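YfnB (Bacillus subtilis, PDB 3ED5) is a putative hydrolase of the HAD superfamily, possibly a 5'-nucleotidase, whose physiological substrate is not established. Local coordinates at residues L10-D15 with F119-V124; V14-L19 with I182-T187. All coordinates share one frame; numbering follows the deposited sequence.

Interaction 1: residues L10-D15 with F119-V124; sequences LLFDVD and FDLYIV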
loop_
_atom_site.group_PDB
_atom_site.type_symbol
_atom_site.label_atom_id
_atom_site.label_comp_id
_atom_site.label_asym_id
_atom_site.label_seq_id
_atom_site.Cartn_x
_atom_site.Cartn_y
_atom_site.Cartn_z
ATOM N N LEU A 10 10.069 -12.482 -1.086
ATOM C CA LEU A 10 8.672 -11.991 -1.130
ATOM C C LEU A 10 8.675 -10.477 -0.946
ATOM O O LEU A 10 9.284 -9.973 0.014
ATOM C CB LEU A 10 7.785 -12.653 -0.044
ATOM C CG LEU A 10 7.920 -14.192 -0.028
ATOM C CD1 LEU A 10 7.107 -14.783 1.131
ATOM C CD2 LEU A 10 7.501 -14.814 -1.372
ATOM N N LEU A 11 8.033 -9.766 -1.872
ATOM C CA LEU A 11 7.901 -8.327 -1.779
ATOM C C LEU A 11 6.447 -8.009 -1.404
ATOM O O LEU A 11 5.523 -8.368 -2.134
ATOM C CB LEU A 11 8.230 -7.659 -3.121
ATOM C CG LEU A 11 9.519 -8.129 -3.851
ATOM C CD1 LEU A 11 9.685 -7.323 -5.146
ATOM C CD2 LEU A 11 10.773 -7.971 -2.986
ATOM N N PHE A 12 6.275 -7.357 -0.266
ATOM C CA PHE A 12 4.922 -7.071 0.207
ATOM C C PHE A 12 4.647 -5.582 0.110
ATOM O O PHE A 12 5.410 -4.755 0.590
ATOM C CB PHE A 12 4.777 -7.465 1.692
ATOM C CG PHE A 12 4.484 -8.911 1.922
ATOM C CD1 PHE A 12 3.178 -9.395 1.963
ATOM C CD2 PHE A 12 5.541 -9.810 2.130
ATOM C CE1 PHE A 12 2.927 -10.782 2.163
ATOM C CE2 PHE A 12 5.298 -11.181 2.363
ATOM C CZ PHE A 12 4.005 -11.662 2.375
ATOM N N ASP A 13 3.504 -5.264 -0.480
ATOM C CA ASP A 13 2.880 -3.961 -0.307
ATOM C C ASP A 13 2.426 -3.832 1.164
ATOM O O ASP A 13 2.267 -4.832 1.866
ATOM C CB ASP A 13 1.693 -3.867 -1.278
ATOM C CG ASP A 13 0.869 -2.606 -1.078
ATOM O OD1 ASP A 13 1.365 -1.486 -1.362
ATOM O OD2 ASP A 13 -0.277 -2.768 -0.649
ATOM N N VAL A 14 2.195 -2.596 1.634
ATOM C CA VAL A 14 1.793 -2.369 3.036
ATOM C C VAL A 14 0.270 -2.219 3.133
ATOM O O VAL A 14 -0.436 -3.024 3.772
ATOM C CB VAL A 14 2.482 -1.092 3.632
ATOM C CG1 VAL A 14 2.020 -0.833 5.085
ATOM C CG2 VAL A 14 4.033 -1.286 3.673
ATOM N N ASP A 15 -0.217 -1.156 2.517
ATOM C CA ASP A 15 -1.596 -0.715 2.815
ATOM C C ASP A 15 -2.655 -1.598 2.173
ATOM O O ASP A 15 -2.680 -1.785 0.954
ATOM C CB ASP A 15 -1.776 0.761 2.431
ATOM C CG ASP A 15 -0.967 1.662 3.327
ATOM O OD1 ASP A 15 -0.834 1.310 4.514
ATOM O OD2 ASP A 15 -0.483 2.705 2.855
ATOM N N PHE A 119 11.627 -17.403 4.104
ATOM C CA PHE A 119 11.755 -16.545 2.931
ATOM C C PHE A 119 12.412 -15.241 3.335
ATOM O O PHE A 119 12.396 -14.874 4.524
ATOM C CB PHE A 119 10.361 -16.226 2.353
ATOM C CG PHE A 119 9.578 -17.433 1.927
ATOM C CD1 PHE A 119 9.670 -17.916 0.615
ATOM C CD2 PHE A 119 8.745 -18.100 2.828
ATOM C CE1 PHE A 119 8.946 -19.044 0.221
ATOM C CE2 PHE A 119 8.035 -19.244 2.447
ATOM C CZ PHE A 119 8.124 -19.714 1.137
ATOM N N ASP A 120 12.979 -14.533 2.362
ATOM C CA ASP A 120 13.498 -13.190 2.601
ATOM C C ASP A 120 12.361 -12.216 2.317
ATOM O O ASP A 120 11.773 -12.229 1.219
ATOM C CB ASP A 120 14.683 -12.904 1.687
ATOM C CG ASP A 120 15.860 -13.801 1.974
ATOM O OD1 ASP A 120 16.061 -14.165 3.148
ATOM O OD2 ASP A 120 16.588 -14.127 1.014
ATOM N N LEU A 121 12.009 -11.389 3.303
ATOM C CA LEU A 121 10.855 -10.500 3.121
ATOM C C LEU A 121 11.285 -9.047 2.933
ATOM O O LEU A 121 12.171 -8.570 3.632
ATOM C CB LEU A 121 9.921 -10.587 4.342
ATOM C CG LEU A 121 9.577 -11.986 4.847
ATOM C CD1 LEU A 121 8.625 -11.916 6.053
ATOM C CD2 LEU A 121 9.001 -12.890 3.725
ATOM N N TYR A 122 10.638 -8.351 2.005
ATOM C CA TYR A 122 10.911 -6.941 1.789
ATOM C C TYR A 122 9.580 -6.202 1.683
ATOM O O TYR A 122 8.564 -6.783 1.297
ATOM C CB TYR A 122 11.640 -6.680 0.491
ATOM C CG TYR A 122 13.009 -7.323 0.507
ATOM C CD1 TYR A 122 14.115 -6.601 0.967
ATOM C CD2 TYR A 122 13.173 -8.647 0.117
ATOM C CE1 TYR A 122 15.395 -7.192 1.013
ATOM C CE2 TYR A 122 14.472 -9.254 0.152
ATOM C CZ TYR A 122 15.546 -8.511 0.606
ATOM O OH TYR A 122 16.822 -9.051 0.656
ATOM N N ILE A 123 9.639 -4.911 1.965
ATOM C CA ILE A 123 8.470 -4.025 1.777
ATOM C C ILE A 123 8.674 -3.192 0.497
ATOM O O ILE A 123 9.778 -2.697 0.264
ATOM C CB ILE A 123 8.279 -3.048 2.962
ATOM C CG1 ILE A 123 7.861 -3.788 4.252
ATOM C CG2 ILE A 123 7.243 -1.932 2.582
ATOM C CD1 ILE A 123 6.465 -4.412 4.177
ATOM N N VAL A 124 7.609 -3.048 -0.314
ATOM C CA VAL A 124 7.625 -2.184 -1.498
ATOM C C VAL A 124 6.391 -1.274 -1.388
ATOM O O VAL A 124 5.250 -1.749 -1.416
ATOM C CB VAL A 124 7.708 -2.958 -2.856
ATOM C CG1 VAL A 124 9.143 -3.619 -2.975
ATOM C CG2 VAL A 124 6.561 -4.028 -2.994
#
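Leu10, Leu11 and Phe12 pair in parallel with Leu121, Tyr122 and Ile123, joining two neighbouring strands in the buried interior of the parallel sheet. Asp120 O receives Leu10 N, and Leu10 O in turn accepts Tyr122 N; the ladder continues from Phe12 N to Tyr122 O (2.8 Å) and ends where Val124 N meets Phe12 O. Leu10 and Leu121 share one face and nearly the same first torsion (chi1 -49° and -47°), so they lie side by side pointing the same way, with Leu10 CD1 3.7 Å from Leu121 CD2. The same CD1 makes an off-centre CH-pi contact with Phe119, 4.2 Å from the ring centroid. An alanine in place of Phe119 would probably leave this methyl, and Leu230 of helix 226-230, without their aromatic neighbour and open a gap beside the strand. The pairing belongs to the Rossmann-like core of HAD hydrolases, in which strand 9-12 lies between strands 120-125 and 179-183 and leads directly to Asp13, the probable nucleophile. On the other face the Leu11 side chain crosses that of Tyr122 obliquely, its CD2 3.8 Å from Tyr122 CB, while Leu11 CB meets Val124 CG2. Beyond the strand, Val14 CG2 presses against Ile123 CG2 at 3.5 Å, tighter than usual, the two side chains crossing at about a right angle.

Interaction 2: residues V14-L19 with I182-T187; sequences VDDTIL and IGDSLT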
loop_
_atom_site.group_PDB
_atom_site.type_symbol
_atom_site.label_atom_id
_atom_site.label_comp_id
_atom_site.label_asym_id
_atom_site.label_seq_id
_atom_site.Cartn_x
_atom_site.Cartn_y
_atom_site.Cartn_z
ATOM N N VAL A 14 2.195 -2.596 1.634
ATOM C CA VAL A 14 1.793 -2.369 3.036
ATOM C C VAL A 14 0.270 -2.219 3.133
ATOM O O VAL A 14 -0.436 -3.024 3.772
ATOM C CB VAL A 14 2.482 -1.092 3.632
ATOM C CG1 VAL A 14 2.020 -0.833 5.085
ATOM C CG2 VAL A 14 4.033 -1.286 3.673
ATOM N N ASP A 15 -0.217 -1.156 2.517
ATOM C CA ASP A 15 -1.596 -0.715 2.815
ATOM C C ASP A 15 -2.655 -1.598 2.173
ATOM O O ASP A 15 -2.680 -1.785 0.954
ATOM C CB ASP A 15 -1.776 0.761 2.431
ATOM C CG ASP A 15 -0.967 1.662 3.327
ATOM O OD1 ASP A 15 -0.834 1.310 4.514
ATOM O OD2 ASP A 15 -0.483 2.705 2.855
ATOM N N ASP A 16 -3.515 -2.111 3.034
ATOM C CA ASP A 16 -4.583 -3.054 2.685
ATOM C C ASP A 16 -4.017 -4.342 2.114
ATOM O O ASP A 16 -4.729 -5.087 1.456
ATOM C CB ASP A 16 -5.616 -2.413 1.752
ATOM C CG ASP A 16 -6.346 -1.283 2.438
ATOM O OD1 ASP A 16 -6.650 -1.432 3.647
ATOM O OD2 ASP A 16 -6.605 -0.286 1.749
ATOM N N THR A 17 -2.745 -4.621 2.435
ATOM C CA THR A 17 -2.123 -5.913 2.114
ATOM C C THR A 17 -1.778 -6.584 3.439
ATOM O O THR A 17 -2.299 -7.660 3.722
ATOM C CB THR A 17 -0.886 -5.725 1.209
ATOM O OG1 THR A 17 -1.299 -5.103 -0.019
ATOM C CG2 THR A 17 -0.235 -7.100 0.861
ATOM N N ILE A 18 -0.970 -5.916 4.282
ATOM C CA ILE A 18 -0.680 -6.416 5.635
ATOM C C ILE A 18 -1.191 -5.501 6.759
ATOM O O ILE A 18 -1.447 -5.976 7.843
ATOM C CB ILE A 18 0.844 -6.765 5.850
ATOM C CG1 ILE A 18 1.738 -5.545 5.547
ATOM C CG2 ILE A 18 1.202 -7.996 5.012
ATOM C CD1 ILE A 18 3.307 -5.788 5.659
ATOM N N LEU A 19 -1.330 -4.205 6.487
ATOM C CA LEU A 19 -1.947 -3.279 7.449
ATOM C C LEU A 19 -3.316 -2.905 6.928
ATOM O O LEU A 19 -3.493 -2.788 5.718
ATOM C CB LEU A 19 -1.083 -2.012 7.612
ATOM C CG LEU A 19 0.243 -2.221 8.350
ATOM C CD1 LEU A 19 0.962 -0.851 8.522
ATOM C CD2 LEU A 19 -0.000 -2.868 9.706
ATOM N N ILE A 182 3.304 -9.410 -3.536
ATOM C CA ILE A 182 1.958 -9.592 -2.974
ATOM C C ILE A 182 1.396 -8.216 -2.635
ATOM O O ILE A 182 2.010 -7.455 -1.881
ATOM C CB ILE A 182 2.038 -10.407 -1.658
ATOM C CG1 ILE A 182 2.743 -11.761 -1.867
ATOM C CG2 ILE A 182 0.600 -10.634 -1.073
ATOM C CD1 ILE A 182 4.243 -11.750 -1.521
ATOM N N GLY A 183 0.247 -7.889 -3.193
ATOM C CA GLY A 183 -0.367 -6.580 -2.896
ATOM C C GLY A 183 -1.799 -6.511 -3.354
ATOM O O GLY A 183 -2.291 -7.388 -4.105
ATOM N N ASP A 184 -2.480 -5.449 -2.905
ATOM C CA ASP A 184 -3.913 -5.310 -3.181
ATOM C C ASP A 184 -4.222 -4.420 -4.381
ATOM O O ASP A 184 -5.370 -4.401 -4.857
ATOM C CB ASP A 184 -4.592 -4.685 -1.959
ATOM C CG ASP A 184 -4.222 -3.246 -1.796
ATOM O OD1 ASP A 184 -3.014 -2.932 -1.787
ATOM O OD2 ASP A 184 -5.135 -2.415 -1.673
ATOM N N SER A 185 -3.224 -3.665 -4.856
ATOM C CA SER A 185 -3.455 -2.721 -5.962
ATOM C C SER A 185 -3.158 -3.330 -7.328
ATOM O O SER A 185 -2.017 -3.704 -7.626
ATOM C CB SER A 185 -2.625 -1.443 -5.772
ATOM O OG SER A 185 -2.674 -0.656 -6.973
ATOM N N LEU A 186 -4.181 -3.428 -8.180
ATOM C CA LEU A 186 -3.962 -3.889 -9.559
ATOM C C LEU A 186 -2.984 -2.992 -10.303
ATOM O O LEU A 186 -2.164 -3.477 -11.093
ATOM C CB LEU A 186 -5.283 -3.886 -10.334
ATOM C CG LEU A 186 -6.276 -4.962 -9.921
ATOM C CD1 LEU A 186 -7.555 -4.725 -10.762
ATOM C CD2 LEU A 186 -5.694 -6.312 -10.246
ATOM N N THR A 187 -3.082 -1.689 -10.022
ATOM C CA THR A 187 -2.322 -0.702 -10.763
ATOM C C THR A 187 -0.896 -0.498 -10.273
ATOM O O THR A 187 -0.021 -0.239 -11.106
ATOM C CB THR A 187 -3.044 0.661 -10.853
ATOM O OG1 THR A 187 -3.285 1.174 -9.537
ATOM C CG2 THR A 187 -4.397 0.529 -11.586
#
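The carboxylate of Asp184 turns one face to the backbone of Asp15 and Asp16: Asp15 O stands over Asp184 OD1 (3.0 Å), and Asp16 O, on the same side, is nearer Asp184 CB (3.4 Å). Asp16 CB lies over the same face, almost straight above Asp184 OD2 at 3.5 Å. The opposite face is folded back over the chain's own backbone near Ser185 N, because CG sits between the backbone N and the carbonyl carbon (chi1 71°). Obliquely off the OD1 end comes the hydroxyl of Thr17, whose OG1 is 3.3 Å from Asp184 OD1. Thr17 OG1 also accepts a weak, strongly bent bond from Asp184 N (3.1 Å, 122° at the hydrogen), but its stronger partner is Asp13 OD2, in one of the two conformers of that residue. The methyl branch of Thr17 packs in the other direction, with CG2 3.6 Å from Ile182 O and next to Gly183 CA.

Asp15 O and Asp184 OD1 are both acceptors and cannot bond to each other. Asp16 OD2 comes to 4.3 Å from Asp184 OD2, like charges close together. The loop is held in shape from within: Val14 O gathers the amides of Thr17, Ile18 and Leu19, and Asp16 N bonds to Leu19 O. Asp16 OD1 reaches Gln22 N, and Asp15 forms a salt bridge with Arg135.

Residues 13-17 fit the DxDxT signature of the HAD superfamily, and Asp184 belongs to its acidic motif after strand 179-183; by analogy with relatives, the carboxylates of Asp13 and Asp184 together with Asp15 O match the ligand set of the magnesium site.

In the fold
Interactions 1 and 2 follow one another along residues 10-19: the first sets strand 9-12 into the sheet, the second sets the loop leaving it against the end of strand 179-183. Their centres are 10 Å apart. Strand 9-12 also pairs with strand 179-183, Leu11 O lying 2.8 Å from Ile182 N in a probable hydrogen bond, and Ile123 CD1 packs on Ile18 CD1. Asp13, the probable nucleophile, belongs to interaction 1 and faces interaction 2; in one of its two conformers its OD2 lies 3.0 Å from Asp184 OD1, two like-charged oxygens, a less certain distance. A bound formic acid, probably from the crystallisation liquor, lies about 3 Å from the side chains of Asp13 and Asp15, where an active-site pocket would be expected.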